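Long-range contact in thiol-disulfide oxidoreductase (Bacteroides thetaiotaomicron, PDB 3FW2), which probably acts as a thiol-disulfide oxidoreductase of the TlpA-like family, the chain being the C-terminal, thioredoxin-like domain of a longer protein: residues Q33-N45 / Y112-S125. Numbering follows the deposited sequence.
Sequences QKSLLINFWASWN and YSIYKIPANILLSS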
ATOM      1  N   GLN A  33      25.072 -13.790 -10.089  1.00 18.45           N
ATOM      2  CA  GLN A  33      25.374 -15.184  -9.778  1.00 19.21           C
ATOM      3  C   GLN A  33      24.930 -15.634  -8.397  1.00 17.91           C
ATOM      4  O   GLN A  33      25.288 -16.716  -7.959  1.00 17.31           O
ATOM      5  CB  GLN A  33      26.850 -15.560 -10.026  1.00 20.25           C
ATOM      6  CG  GLN A  33      27.207 -15.837 -11.474  1.00 24.24           C
ATOM      7  CD  GLN A  33      26.664 -14.810 -12.460  1.00 29.37           C
ATOM      8  OE1 GLN A  33      27.123 -13.653 -12.507  1.00 31.97           O
ATOM      9  NE2 GLN A  33      25.686 -15.233 -13.270  1.00 33.12           N
ATOM     10  N   LYS A  34      24.112 -14.823  -7.733  1.00 15.97           N
ATOM     11  CA  LYS A  34      23.506 -15.206  -6.470  1.00 15.40           C
ATOM     12  C   LYS A  34      21.975 -15.285  -6.611  1.00 13.54           C
ATOM     13  O   LYS A  34      21.382 -14.604  -7.419  1.00 14.05           O
ATOM     14  CB  LYS A  34      23.819 -14.148  -5.410  1.00 15.61           C
ATOM     15  CG  LYS A  34      25.317 -13.900  -5.228  1.00 17.67           C
ATOM     16  CD  LYS A  34      25.556 -13.189  -3.887  1.00 20.39           C
ATOM     17  CE  LYS A  34      26.978 -12.753  -3.716  1.00 24.81           C
ATOM     18  NZ  LYS A  34      27.070 -11.959  -2.448  1.00 26.37           N
ATOM     19  N   SER A  35      21.380 -16.107  -5.781  1.00 12.62           N
ATOM     20  CA  SER A  35      19.941 -16.054  -5.541  1.00 12.37           C
ATOM     21  C   SER A  35      19.655 -14.753  -4.796  1.00 11.82           C
ATOM     22  O   SER A  35      20.557 -14.170  -4.188  1.00 11.97           O
ATOM     23  CB  SER A  35      19.500 -17.238  -4.722  1.00 12.89           C
ATOM     24  OG  SER A  35      19.723 -18.453  -5.437  1.00 14.67           O
ATOM     25  N   LEU A  36      18.424 -14.261  -4.887  1.00 11.86           N
ATOM     26  CA  LEU A  36      18.126 -12.926  -4.394  1.00 10.64           C
ATOM     27  C   LEU A  36      16.795 -12.916  -3.654  1.00 10.07           C
ATOM     28  O   LEU A  36      15.775 -13.276  -4.213  1.00  9.80           O
ATOM     29  CB  LEU A  36      18.124 -11.924  -5.536  1.00 12.12           C
ATOM     30  CG  LEU A  36      17.882 -10.462  -5.212  1.00 12.40           C
ATOM     31  CD1 LEU A  36      18.926  -9.850  -4.288  1.00 13.76           C
ATOM     32  CD2 LEU A  36      17.757  -9.669  -6.557  1.00 14.24           C
ATOM     33  N   LEU A  37      16.837 -12.469  -2.392  1.00 10.00           N
ATOM     34  CA  LEU A  37      15.661 -12.246  -1.581  1.00  9.43           C
ATOM     35  C   LEU A  37      15.335 -10.766  -1.624  1.00  9.42           C
ATOM     36  O   LEU A  37      16.119  -9.941  -1.168  1.00 10.04           O
ATOM     37  CB  LEU A  37      15.929 -12.650  -0.140  1.00 10.94           C
ATOM     38  CG  LEU A  37      14.751 -12.445   0.819  1.00  9.34           C
ATOM     39  CD1 LEU A  37      13.514 -13.305   0.498  1.00 10.02           C
ATOM     40  CD2 LEU A  37      15.191 -12.726   2.249  1.00 12.29           C
ATOM     41  N   ILE A  38      14.159 -10.469  -2.169  1.00  9.48           N
ATOM     42  CA  ILE A  38      13.684  -9.087  -2.387  1.00  9.73           C
ATOM     43  C   ILE A  38      12.543  -8.836  -1.442  1.00  8.86           C
ATOM     44  O   ILE A  38      11.584  -9.633  -1.433  1.00  9.82           O
ATOM     45  CB  ILE A  38      13.189  -8.848  -3.791  1.00  9.37           C
ATOM     46  CG1 ILE A  38      14.306  -9.073  -4.828  1.00 12.34           C
ATOM     47  CG2 ILE A  38      12.667  -7.435  -3.936  1.00 11.15           C
ATOM     48  CD1 ILE A  38      13.799  -8.864  -6.292  1.00 12.46           C
ATOM     49  N   ASN A  39      12.698  -7.849  -0.542  1.00  9.07           N
ATOM     50  CA  ASN A  39      11.621  -7.474   0.380  1.00  8.88           C
ATOM     51  C   ASN A  39      11.028  -6.114   0.019  1.00  9.96           C
ATOM     52  O   ASN A  39      11.755  -5.146  -0.323  1.00  9.14           O
ATOM     53  CB  ASN A  39      12.053  -7.543   1.836  1.00  9.11           C
ATOM     54  CG  ASN A  39      12.948  -6.375   2.256  1.00  9.66           C
ATOM     55  OD1 ASN A  39      12.494  -5.407   2.932  1.00 13.38           O
ATOM     56  ND2 ASN A  39      14.174  -6.449   1.890  1.00  6.06           N
ATOM     57  N   PHE A  40       9.722  -6.029   0.102  1.00  8.71           N
ATOM     58  CA  PHE A  40       8.990  -4.815  -0.218  1.00 10.00           C
ATOM     59  C   PHE A  40       8.366  -4.224   1.062  1.00  9.00           C
ATOM     60  O   PHE A  40       7.832  -4.954   1.905  1.00  8.65           O
ATOM     61  CB  PHE A  40       7.834  -5.114  -1.164  1.00 10.65           C
ATOM     62  CG  PHE A  40       8.253  -5.581  -2.546  1.00 10.70           C
ATOM     63  CD1 PHE A  40       8.436  -4.684  -3.567  1.00 11.15           C
ATOM     64  CD2 PHE A  40       8.515  -6.901  -2.787  1.00 12.05           C
ATOM     65  CE1 PHE A  40       8.812  -5.108  -4.845  1.00 15.41           C
ATOM     66  CE2 PHE A  40       8.912  -7.311  -4.076  1.00 14.69           C
ATOM     67  CZ  PHE A  40       9.046  -6.394  -5.073  1.00  9.57           C
ATOM     68  N   TRP A  41       8.450  -2.900   1.198  1.00  8.56           N
ATOM     69  CA  TRP A  41       8.051  -2.238   2.428  1.00  8.48           C
ATOM     70  C   TRP A  41       7.828  -0.760   2.117  1.00  8.42           C
ATOM     71  O   TRP A  41       8.050  -0.299   0.987  1.00  8.54           O
ATOM     72  CB  TRP A  41       9.169  -2.366   3.476  1.00  8.82           C
ATOM     73  CG  TRP A  41      10.433  -1.638   3.133  1.00  6.82           C
ATOM     74  CD1 TRP A  41      11.334  -1.965   2.157  1.00 10.87           C
ATOM     75  CD2 TRP A  41      10.902  -0.407   3.707  1.00  7.81           C
ATOM     76  NE1 TRP A  41      12.340  -1.042   2.109  1.00 11.09           N
ATOM     77  CE2 TRP A  41      12.106  -0.070   3.033  1.00  9.86           C
ATOM     78  CE3 TRP A  41      10.449   0.410   4.733  1.00  9.85           C
ATOM     79  CZ2 TRP A  41      12.857   1.056   3.374  1.00 11.58           C
ATOM     80  CZ3 TRP A  41      11.176   1.528   5.066  1.00  9.95           C
ATOM     81  CH2 TRP A  41      12.356   1.854   4.372  1.00  9.17           C
ATOM     82  N   ALA A  42       7.416  -0.005   3.123  1.00  8.64           N
ATOM     83  CA  ALA A  42       7.430   1.448   3.046  1.00  8.64           C
ATOM     84  C   ALA A  42       7.469   2.066   4.415  1.00  9.12           C
ATOM     85  O   ALA A  42       6.892   1.539   5.389  1.00  8.81           O
ATOM     86  CB  ALA A  42       6.191   1.995   2.306  1.00  9.18           C
ATOM     87  N   SER A  43       8.113   3.227   4.537  1.00  9.69           N
ATOM     88  CA  SER A  43       8.174   3.896   5.829  1.00 10.12           C
ATOM     89  C   SER A  43       6.802   4.375   6.312  1.00 11.50           C
ATOM     90  O   SER A  43       6.560   4.562   7.500  1.00 12.45           O
ATOM     91  CB  SER A  43       9.206   5.050   5.787  1.00 10.92           C
ATOM     92  OG  SER A  43       8.615   6.230   5.253  1.00 11.00           O
ATOM     93  N   TRP A  44       5.904   4.643   5.386  1.00 10.80           N
ATOM     94  CA  TRP A  44       4.540   5.013   5.704  1.00 11.43           C
ATOM     95  C   TRP A  44       3.661   3.819   6.163  1.00 11.99           C
ATOM     96  O   TRP A  44       2.433   3.994   6.461  1.00 13.27           O
ATOM     97  CB  TRP A  44       3.889   5.758   4.515  1.00 12.10           C
ATOM     98  CG  TRP A  44       3.854   5.060   3.168  1.00 11.94           C
ATOM     99  CD1 TRP A  44       4.648   5.338   2.094  1.00 11.85           C
ATOM    100  CD2 TRP A  44       2.962   4.026   2.749  1.00  9.77           C
ATOM    101  NE1 TRP A  44       4.299   4.541   1.040  1.00 11.88           N
ATOM    102  CE2 TRP A  44       3.262   3.730   1.414  1.00 11.81           C
ATOM    103  CE3 TRP A  44       1.908   3.323   3.377  1.00 13.69           C
ATOM    104  CZ2 TRP A  44       2.577   2.738   0.675  1.00 11.26           C
ATOM    105  CZ3 TRP A  44       1.224   2.329   2.623  1.00 10.10           C
ATOM    106  CH2 TRP A  44       1.573   2.047   1.306  1.00 13.27           C
ATOM    107  N   ASN A  45       4.263   2.611   6.227  1.00  9.82           N
ATOM    108  CA  ASN A  45       3.598   1.455   6.822  1.00  9.31           C
ATOM    109  C   ASN A  45       4.493   0.778   7.842  1.00 10.49           C
ATOM    110  O   ASN A  45       4.936  -0.315   7.639  1.00 11.75           O
ATOM    111  CB  ASN A  45       3.231   0.474   5.701  1.00  9.19           C
ATOM    112  CG  ASN A  45       2.455  -0.708   6.199  1.00 11.65           C
ATOM    113  OD1 ASN A  45       1.502  -0.546   6.917  1.00 13.91           O
ATOM    114  ND2 ASN A  45       2.878  -1.888   5.810  1.00 13.58           N
ATOM    115  N   TYR A 112       5.350  -6.675 -10.001  1.00 12.72           N
ATOM    116  CA  TYR A 112       5.430  -7.759  -9.025  1.00 11.87           C
ATOM    117  C   TYR A 112       4.063  -8.031  -8.353  1.00 12.98           C
ATOM    118  O   TYR A 112       4.041  -8.788  -7.410  1.00 13.50           O
ATOM    119  CB  TYR A 112       6.518  -7.475  -7.972  1.00 12.62           C
ATOM    120  CG  TYR A 112       7.839  -7.837  -8.574  1.00 12.12           C
ATOM    121  CD1 TYR A 112       8.413  -7.002  -9.527  1.00 10.67           C
ATOM    122  CD2 TYR A 112       8.453  -9.070  -8.295  1.00 10.88           C
ATOM    123  CE1 TYR A 112       9.627  -7.345 -10.127  1.00 10.81           C
ATOM    124  CE2 TYR A 112       9.670  -9.422  -8.884  1.00 13.76           C
ATOM    125  CZ  TYR A 112      10.254  -8.546  -9.811  1.00 13.81           C
ATOM    126  OH  TYR A 112      11.432  -8.963 -10.429  1.00 12.54           O
ATOM    127  N   SER A 113       2.989  -7.378  -8.817  1.00 13.49           N
ATOM    128  CA  SER A 113       1.604  -7.628  -8.326  1.00 14.84           C
ATOM    129  C   SER A 113       1.551  -7.574  -6.806  1.00 14.80           C
ATOM    130  O   SER A 113       0.985  -8.464  -6.146  1.00 17.23           O
ATOM    131  CB  SER A 113       1.097  -8.980  -8.822  1.00 15.83           C
ATOM    132  OG  SER A 113       1.103  -8.916 -10.242  1.00 19.92           O
ATOM    133  N   ILE A 114       2.172  -6.547  -6.232  1.00 14.59           N
ATOM    134  CA  ILE A 114       2.247  -6.404  -4.760  1.00 14.44           C
ATOM    135  C   ILE A 114       0.849  -6.013  -4.281  1.00 15.61           C
ATOM    136  O   ILE A 114       0.287  -4.941  -4.663  1.00 16.28           O
ATOM    137  CB  ILE A 114       3.307  -5.368  -4.378  1.00 16.09           C
ATOM    138  CG1 ILE A 114       4.662  -5.811  -4.894  1.00 14.13           C
ATOM    139  CG2 ILE A 114       3.394  -5.152  -2.857  1.00 15.10           C
ATOM    140  CD1 ILE A 114       5.189  -7.149  -4.377  1.00 14.18           C
ATOM    141  N   TYR A 115       0.219  -6.912  -3.519  1.00 13.07           N
ATOM    142  CA  TYR A 115      -1.123  -6.646  -3.090  1.00 11.81           C
ATOM    143  C   TYR A 115      -1.219  -6.142  -1.670  1.00 11.34           C
ATOM    144  O   TYR A 115      -2.255  -5.623  -1.265  1.00 10.14           O
ATOM    145  CB  TYR A 115      -1.996  -7.888  -3.286  1.00 12.45           C
ATOM    146  CG  TYR A 115      -1.544  -9.112  -2.570  1.00 13.99           C
ATOM    147  CD1 TYR A 115      -1.840  -9.308  -1.210  1.00 14.00           C
ATOM    148  CD2 TYR A 115      -0.848 -10.131  -3.254  1.00 17.23           C
ATOM    149  CE1 TYR A 115      -1.437 -10.515  -0.537  1.00 15.86           C
ATOM    150  CE2 TYR A 115      -0.424 -11.290  -2.567  1.00 17.94           C
ATOM    151  CZ  TYR A 115      -0.744 -11.479  -1.251  1.00 17.24           C
ATOM    152  OH  TYR A 115      -0.362 -12.629  -0.589  1.00 24.30           O
ATOM    153  N   LYS A 116      -0.133  -6.316  -0.933  1.00 10.12           N
ATOM    154  CA  LYS A 116       0.006  -5.795   0.406  1.00  9.73           C
ATOM    155  C   LYS A 116       1.475  -5.674   0.745  1.00  9.67           C
ATOM    156  O   LYS A 116       2.330  -6.355   0.136  1.00  9.78           O
ATOM    157  CB  LYS A 116      -0.773  -6.657   1.429  1.00 11.55           C
ATOM    158  CG  LYS A 116      -0.142  -7.956   1.827  1.00 19.86           C
ATOM    159  CD  LYS A 116      -0.927  -8.742   3.029  1.00 25.49           C
ATOM    160  CE  LYS A 116      -1.325  -7.828   4.175  1.00 29.75           C
ATOM    161  NZ  LYS A 116      -1.311  -8.406   5.635  1.00 33.16           N
ATOM    162  N   ILE A 117       1.796  -4.835   1.745  1.00  9.08           N
ATOM    163  CA  ILE A 117       3.157  -4.828   2.303  1.00  9.81           C
ATOM    164  C   ILE A 117       3.082  -5.055   3.789  1.00  8.40           C
ATOM    165  O   ILE A 117       2.092  -4.705   4.422  1.00  8.65           O
ATOM    166  CB  ILE A 117       3.957  -3.551   1.968  1.00  9.85           C
ATOM    167  CG1 ILE A 117       3.064  -2.311   2.200  1.00  9.06           C
ATOM    168  CG2 ILE A 117       4.496  -3.640   0.528  1.00 10.25           C
ATOM    169  CD1 ILE A 117       3.824  -0.922   2.203  1.00 12.11           C
ATOM    170  N   PRO A 118       4.112  -5.704   4.359  1.00  8.73           N
ATOM    171  CA  PRO A 118       5.290  -6.231   3.701  1.00  7.97           C
ATOM    172  C   PRO A 118       5.016  -7.361   2.755  1.00  8.90           C
ATOM    173  O   PRO A 118       4.001  -8.106   2.888  1.00  9.30           O
ATOM    174  CB  PRO A 118       6.144  -6.754   4.860  1.00  9.34           C
ATOM    175  CG  PRO A 118       5.160  -7.000   5.929  1.00 10.11           C
ATOM    176  CD  PRO A 118       4.167  -5.918   5.810  1.00  9.27           C
ATOM    177  N   ALA A 119       5.936  -7.559   1.810  1.00  9.86           N
ATOM    178  CA  ALA A 119       5.893  -8.717   0.916  1.00  9.79           C
ATOM    179  C   ALA A 119       7.327  -9.094   0.642  1.00 10.53           C
ATOM    180  O   ALA A 119       8.223  -8.285   0.844  1.00 10.55           O
ATOM    181  CB  ALA A 119       5.186  -8.335  -0.456  1.00  9.67           C
ATOM    182  N   ASN A 120       7.552 -10.319   0.149  1.00  9.17           N
ATOM    183  CA  ASN A 120       8.866 -10.676  -0.369  1.00  9.70           C
ATOM    184  C   ASN A 120       8.786 -11.685  -1.526  1.00  8.41           C
ATOM    185  O   ASN A 120       7.719 -12.249  -1.842  1.00  9.58           O
ATOM    186  CB  ASN A 120       9.818 -11.114   0.742  1.00  8.75           C
ATOM    187  CG  ASN A 120       9.421 -12.402   1.374  1.00 11.59           C
ATOM    188  OD1 ASN A 120       9.104 -13.345   0.670  1.00 12.35           O
ATOM    189  ND2 ASN A 120       9.493 -12.468   2.723  1.00 12.09           N
ATOM    190  N   ILE A 121       9.905 -11.854  -2.200  1.00  9.64           N
ATOM    191  CA  ILE A 121       9.996 -12.767  -3.315  1.00 10.06           C
ATOM    192  C   ILE A 121      11.421 -13.248  -3.380  1.00  9.20           C
ATOM    193  O   ILE A 121      12.348 -12.476  -3.118  1.00 10.28           O
ATOM    194  CB  ILE A 121       9.503 -12.137  -4.643  1.00 11.51           C
ATOM    195  CG1 ILE A 121       9.427 -13.205  -5.745  1.00 10.61           C
ATOM    196  CG2 ILE A 121      10.432 -11.035  -5.127  1.00 11.28           C
ATOM    197  CD1 ILE A 121       8.613 -12.802  -6.983  1.00 12.22           C
ATOM    198  N   LEU A 122      11.598 -14.511  -3.727  1.00 10.73           N
ATOM    199  CA  LEU A 122      12.921 -15.155  -3.760  1.00 11.42           C
ATOM    200  C   LEU A 122      13.183 -15.626  -5.162  1.00 12.94           C
ATOM    201  O   LEU A 122      12.365 -16.332  -5.707  1.00 11.83           O
ATOM    202  CB  LEU A 122      12.944 -16.322  -2.795  1.00 13.06           C
ATOM    203  CG  LEU A 122      14.214 -17.169  -2.668  1.00 13.60           C
ATOM    204  CD1 LEU A 122      15.410 -16.283  -2.158  1.00 13.19           C
ATOM    205  CD2 LEU A 122      13.965 -18.326  -1.710  1.00 15.48           C
ATOM    206  N   LEU A 123      14.321 -15.196  -5.705  1.00 12.57           N
ATOM    207  CA  LEU A 123      14.740 -15.540  -7.051  1.00 13.62           C
ATOM    208  C   LEU A 123      15.934 -16.446  -7.031  1.00 14.49           C
ATOM    209  O   LEU A 123      16.864 -16.240  -6.261  1.00 14.30           O
ATOM    210  CB  LEU A 123      15.120 -14.291  -7.804  1.00 12.35           C
ATOM    211  CG  LEU A 123      14.149 -13.104  -7.808  1.00 11.88           C
ATOM    212  CD1 LEU A 123      14.601 -11.924  -8.764  1.00 12.29           C
ATOM    213  CD2 LEU A 123      12.770 -13.670  -8.231  1.00 12.37           C
ATOM    214  N   SER A 124      15.964 -17.392  -7.966  1.00 15.87           N
ATOM    215  CA  SER A 124      17.198 -18.142  -8.207  1.00 16.74           C
ATOM    216  C   SER A 124      18.232 -17.232  -8.908  1.00 16.78           C
ATOM    217  O   SER A 124      17.895 -16.121  -9.374  1.00 16.96           O
ATOM    218  CB  SER A 124      16.846 -19.413  -9.015  1.00 16.39           C
ATOM    219  OG  SER A 124      16.653 -19.064 -10.360  1.00 21.06           O
ATOM    220  N   SER A 125      19.491 -17.671  -9.020  1.00 18.61           N
ATOM    221  CA  SER A 125      20.518 -16.822  -9.700  1.00 19.35           C
ATOM    222  C   SER A 125      20.218 -16.594 -11.172  1.00 19.94           C
ATOM    223  O   SER A 125      20.675 -15.602 -11.734  1.00 20.41           O
ATOM    224  CB  SER A 125      21.923 -17.373  -9.551  1.00 20.33           C
ATOM    225  OG  SER A 125      22.025 -18.642 -10.197  1.00 21.47           O
TER
HETATM  226  O   HOH W   1      22.103 -13.375 -11.171  1.00 26.04           O
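Q33 and S125 are joined by one water, which accepts from Q33 N and donates to S125 O. From L36 to F40 the strand pairs antiparallel with 119-123, axes at 165°: L36 with L123, I38 with I121 and F40 with A119 are hydrogen-bonded pairs, F40 N to A119 O being nearly straight (2.8 Å, 177° at the hydrogen). On one face L37 CB meets L122 CD1 at 4.2 Å, and L122 continues onto helix 136-149. On the other, I38 and I121 lie side by side, CB to CG2 3.8 Å, while I38 CD1 touches L123 CD1. With CG anti to the carbonyl carbon (chi1 -66°), the F40 ring lies along the face shared with I38, beside I121. I114 CD1 sits over the centre of one ring face, 3.7 Å from the centroid, a CH-pi contact. A119 O lies at the ring edge, and F40 CZ reaches Y112 CG at 4.0 Å. Cutting F40 back to an alanine is likely to leave I114 CD1 without the ring face it rests on and to open a gap beside Y112. Beyond W41, I117 CD1 lies over the face of the W44 six-membered ring, another CH-pi contact, with A42 CB beside it at 3.8 Å over the same face, nearer the rim; N45 CB is also against CD1. N45 OD1 takes a hydrogen bond from ND2 of N45 of the second subunit, placing this end at the dimer interface. The antiparallel pairing of a central strand with one entered through a cis-proline, here P118, is characteristic of the thioredoxin fold.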